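Local coordinates for transcriptional regulator (Saccharomonospora viridis, PDB 4JNN), which probably binds cis-regulatory DNA as a TetR-family transcriptional repressor, with benzamidine held by its regulatory domain in this crystal, at residues D75-L80 with Q139-D144. Sequence-based numbering, arbitrary orientation.
Sequences DARERL and QGVFRD
The ring of Phe-142 packs end-on against the first turn of helix 76-86, a largely apolar contact. Its CG stands anti to the carbonyl carbon (chi1 -66°), which sends the ring toward Ala-76 and Arg-77. CE1 of Phe-142 meets CG of Arg-77 at 3.7 Å, the methylene lying at the ring edge, near its plane, while the bent arginine chain carries its guanidinium away toward a weak, long ion pair with Glu-186. One turn further along the helix, CD2 of Leu-80 comes obliquely to CZ of Phe-142 at 4.2 Å; Ala-76 CB lies 4.4 Å from Phe-142 CE2. Val-141 extends the patch, its CG1 4.2 Å from CG of Arg-77.

Polar atoms of both segments take part. Ala-76 O, which accepts a weak backbone bond from Leu-80 N, comes within 3.3 Å of Phe-142 CZ. Gln-139 lays its amide over the Ala-76 methyl, face toward it though tilted, with OE1 of Gln-139 3.8 Å from Ala-76 CB; its NE2 bonds weakly to Ala-74 O.

Locally, Asp-75 is the N-cap, OD2 accepting weakly from the backbone N of Arg-77 and Glu-78. The N-capped start of helix 76-86 thus packs against the loop following the Schellman end of helix 112-138, at Gly-140, within the all-helical regulatory domain of a TetR-family protein.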
ATOM      1  N   ASP A  75       2.745  22.140  21.533  1.00 89.20           N
ATOM      2  CA  ASP A  75       3.000  22.756  20.249  1.00 87.66           C
ATOM      3  C   ASP A  75       2.522  21.894  19.043  1.00 83.19           C
ATOM      4  O   ASP A  75       3.151  20.883  18.682  1.00 77.24           O
ATOM      5  CB  ASP A  75       4.482  23.088  20.151  1.00 89.17           C
ATOM      6  CG  ASP A  75       4.779  24.044  19.023  1.00 91.53           C
ATOM      7  OD1 ASP A  75       5.090  25.228  19.310  1.00 97.77           O
ATOM      8  OD2 ASP A  75       4.689  23.626  17.854  1.00 86.79           O
ATOM      9  N   ALA A  76       1.431  22.345  18.419  1.00 83.13           N
ATOM     10  CA  ALA A  76       0.709  21.617  17.357  1.00 80.23           C
ATOM     11  C   ALA A  76       1.505  21.183  16.129  1.00 78.25           C
ATOM     12  O   ALA A  76       1.033  20.365  15.338  1.00 75.06           O
ATOM     13  CB  ALA A  76      -0.482  22.437  16.896  1.00 82.28           C
ATOM     14  N   ARG A  77       2.692  21.746  15.975  1.00 81.34           N
ATOM     15  CA  ARG A  77       3.524  21.542  14.812  1.00 80.70           C
ATOM     16  C   ARG A  77       4.509  20.452  15.155  1.00 78.21           C
ATOM     17  O   ARG A  77       4.841  19.618  14.325  1.00 74.71           O
ATOM     18  CB  ARG A  77       4.285  22.825  14.530  1.00 87.35           C
ATOM     19  CG  ARG A  77       4.440  23.186  13.065  1.00 91.53           C
ATOM     20  CD  ARG A  77       5.817  23.790  12.798  1.00100.00           C
ATOM     21  NE  ARG A  77       6.828  22.731  12.681  1.00102.18           N
ATOM     22  CZ  ARG A  77       8.138  22.923  12.536  1.00107.19           C
ATOM     23  NH1 ARG A  77       8.643  24.160  12.483  1.00113.91           N
ATOM     24  NH2 ARG A  77       8.944  21.866  12.438  1.00104.22           N
ATOM     25  N   GLU A  78       4.997  20.486  16.391  1.00 80.49           N
ATOM     26  CA  GLU A  78       5.909  19.466  16.888  1.00 79.21           C
ATOM     27  C   GLU A  78       5.146  18.149  17.012  1.00 73.37           C
ATOM     28  O   GLU A  78       5.714  17.087  16.757  1.00 70.88           O
ATOM     29  CB  GLU A  78       6.547  19.924  18.218  1.00 84.71           C
ATOM     30  CG  GLU A  78       7.604  19.019  18.863  1.00 87.56           C
ATOM     31  CD  GLU A  78       8.831  18.701  17.998  1.00 91.30           C
ATOM     32  OE1 GLU A  78       9.220  19.490  17.075  1.00 91.77           O
ATOM     33  OE2 GLU A  78       9.430  17.624  18.259  1.00 92.62           O
ATOM     34  N   ARG A  79       3.863  18.237  17.382  1.00 71.42           N
ATOM     35  CA  ARG A  79       2.965  17.076  17.495  1.00 68.53           C
ATOM     36  C   ARG A  79       2.875  16.409  16.126  1.00 65.38           C
ATOM     37  O   ARG A  79       3.165  15.214  15.973  1.00 63.05           O
ATOM     38  CB  ARG A  79       1.562  17.500  17.933  1.00 68.86           C
ATOM     39  CG  ARG A  79       1.401  17.775  19.415  1.00 72.24           C
ATOM     40  CD  ARG A  79      -0.042  18.102  19.750  1.00 72.94           C
ATOM     41  NE  ARG A  79      -0.798  16.876  19.906  1.00 74.18           N
ATOM     42  CZ  ARG A  79      -0.968  16.231  21.065  1.00 75.46           C
ATOM     43  NH1 ARG A  79      -0.444  16.695  22.186  1.00 78.87           N
ATOM     44  NH2 ARG A  79      -1.669  15.106  21.101  1.00 74.65           N
ATOM     45  N   LEU A  80       2.515  17.214  15.129  1.00 63.14           N
ATOM     46  CA  LEU A  80       2.345  16.713  13.808  1.00 60.99           C
ATOM     47  C   LEU A  80       3.663  16.162  13.269  1.00 60.99           C
ATOM     48  O   LEU A  80       3.678  15.125  12.620  1.00 59.43           O
ATOM     49  CB  LEU A  80       1.811  17.807  12.927  1.00 61.50           C
ATOM     50  CG  LEU A  80       1.119  17.281  11.693  1.00 58.81           C
ATOM     51  CD1 LEU A  80      -0.344  16.981  11.987  1.00 57.77           C
ATOM     52  CD2 LEU A  80       1.264  18.328  10.614  1.00 60.49           C
ATOM     53  N   GLN A 139      -4.546  27.786  16.734  1.00 98.90           N
ATOM     54  CA  GLN A 139      -3.353  28.583  17.136  1.00102.47           C
ATOM     55  C   GLN A 139      -2.827  29.537  16.040  1.00104.68           C
ATOM     56  O   GLN A 139      -1.856  30.266  16.259  1.00106.10           O
ATOM     57  CB  GLN A 139      -2.185  27.670  17.537  1.00102.00           C
ATOM     58  CG  GLN A 139      -2.308  26.926  18.853  1.00106.54           C
ATOM     59  CD  GLN A 139      -1.173  25.926  19.066  1.00106.87           C
ATOM     60  OE1 GLN A 139      -0.162  25.954  18.357  1.00109.72           O
ATOM     61  NE2 GLN A 139      -1.334  25.042  20.049  1.00102.47           N
ATOM     62  N   GLY A 140      -3.435  29.497  14.857  1.00103.33           N
ATOM     63  CA  GLY A 140      -2.958  30.272  13.722  1.00103.12           C
ATOM     64  C   GLY A 140      -1.599  29.840  13.193  1.00103.30           C
ATOM     65  O   GLY A 140      -1.025  30.535  12.363  1.00108.38           O
ATOM     66  N   VAL A 141      -1.075  28.707  13.669  1.00102.25           N
ATOM     67  CA  VAL A 141       0.202  28.156  13.165  1.00100.37           C
ATOM     68  C   VAL A 141       0.018  27.373  11.846  1.00 96.47           C
ATOM     69  O   VAL A 141       0.987  27.201  11.090  1.00 97.08           O
ATOM     70  CB  VAL A 141       1.000  27.357  14.243  1.00 99.75           C
ATOM     71  CG1 VAL A 141       2.287  26.765  13.677  1.00100.57           C
ATOM     72  CG2 VAL A 141       1.367  28.264  15.404  1.00106.67           C
ATOM     73  N   PHE A 142      -1.221  26.945  11.566  1.00 90.99           N
ATOM     74  CA  PHE A 142      -1.575  26.201  10.333  1.00 86.79           C
ATOM     75  C   PHE A 142      -2.624  26.966   9.513  1.00 88.24           C
ATOM     76  O   PHE A 142      -3.460  27.660  10.079  1.00 91.64           O
ATOM     77  CB  PHE A 142      -2.178  24.813  10.655  1.00 78.50           C
ATOM     78  CG  PHE A 142      -1.236  23.836  11.317  1.00 75.86           C
ATOM     79  CD1 PHE A 142       0.134  23.970  11.240  1.00 77.18           C
ATOM     80  CD2 PHE A 142      -1.745  22.717  11.961  1.00 74.01           C
ATOM     81  CE1 PHE A 142       0.983  23.039  11.828  1.00 74.88           C
ATOM     82  CE2 PHE A 142      -0.905  21.782  12.547  1.00 72.25           C
ATOM     83  CZ  PHE A 142       0.467  21.946  12.485  1.00 72.63           C
ATOM     84  N   ARG A 143      -2.618  26.770   8.197  1.00 88.45           N
ATOM     85  CA  ARG A 143      -3.573  27.406   7.274  1.00 91.44           C
ATOM     86  C   ARG A 143      -4.990  26.869   7.408  1.00 90.03           C
ATOM     87  O   ARG A 143      -5.176  25.723   7.747  1.00 89.50           O
ATOM     88  CB  ARG A 143      -3.095  27.204   5.843  1.00 92.29           C
ATOM     89  CG  ARG A 143      -1.629  27.579   5.634  1.00 98.01           C
ATOM     90  CD  ARG A 143      -1.245  27.744   4.162  1.00 99.53           C
ATOM     91  NE  ARG A 143      -1.374  26.483   3.437  1.00 98.63           N
ATOM     92  CZ  ARG A 143      -2.397  26.176   2.646  1.00100.01           C
ATOM     93  NH1 ARG A 143      -3.378  27.051   2.459  1.00105.11           N
ATOM     94  NH2 ARG A 143      -2.434  25.001   2.036  1.00 95.20           N
ATOM     95  N   ASP A 144      -5.998  27.684   7.134  1.00 95.47           N
ATOM     96  CA  ASP A 144      -7.378  27.224   7.323  1.00 98.07           C
ATOM     97  C   ASP A 144      -7.901  26.463   6.109  1.00 96.31           C
ATOM     98  O   ASP A 144      -8.706  26.990   5.332  1.00102.98           O
ATOM     99  CB  ASP A 144      -8.332  28.387   7.680  1.00102.54           C
ATOM    100  CG  ASP A 144      -9.799  27.930   7.846  1.00104.83           C
ATOM    101  OD1 ASP A 144     -10.151  26.804   7.392  1.00108.78           O
ATOM    102  OD2 ASP A 144     -10.611  28.694   8.414  1.00103.28           O
TER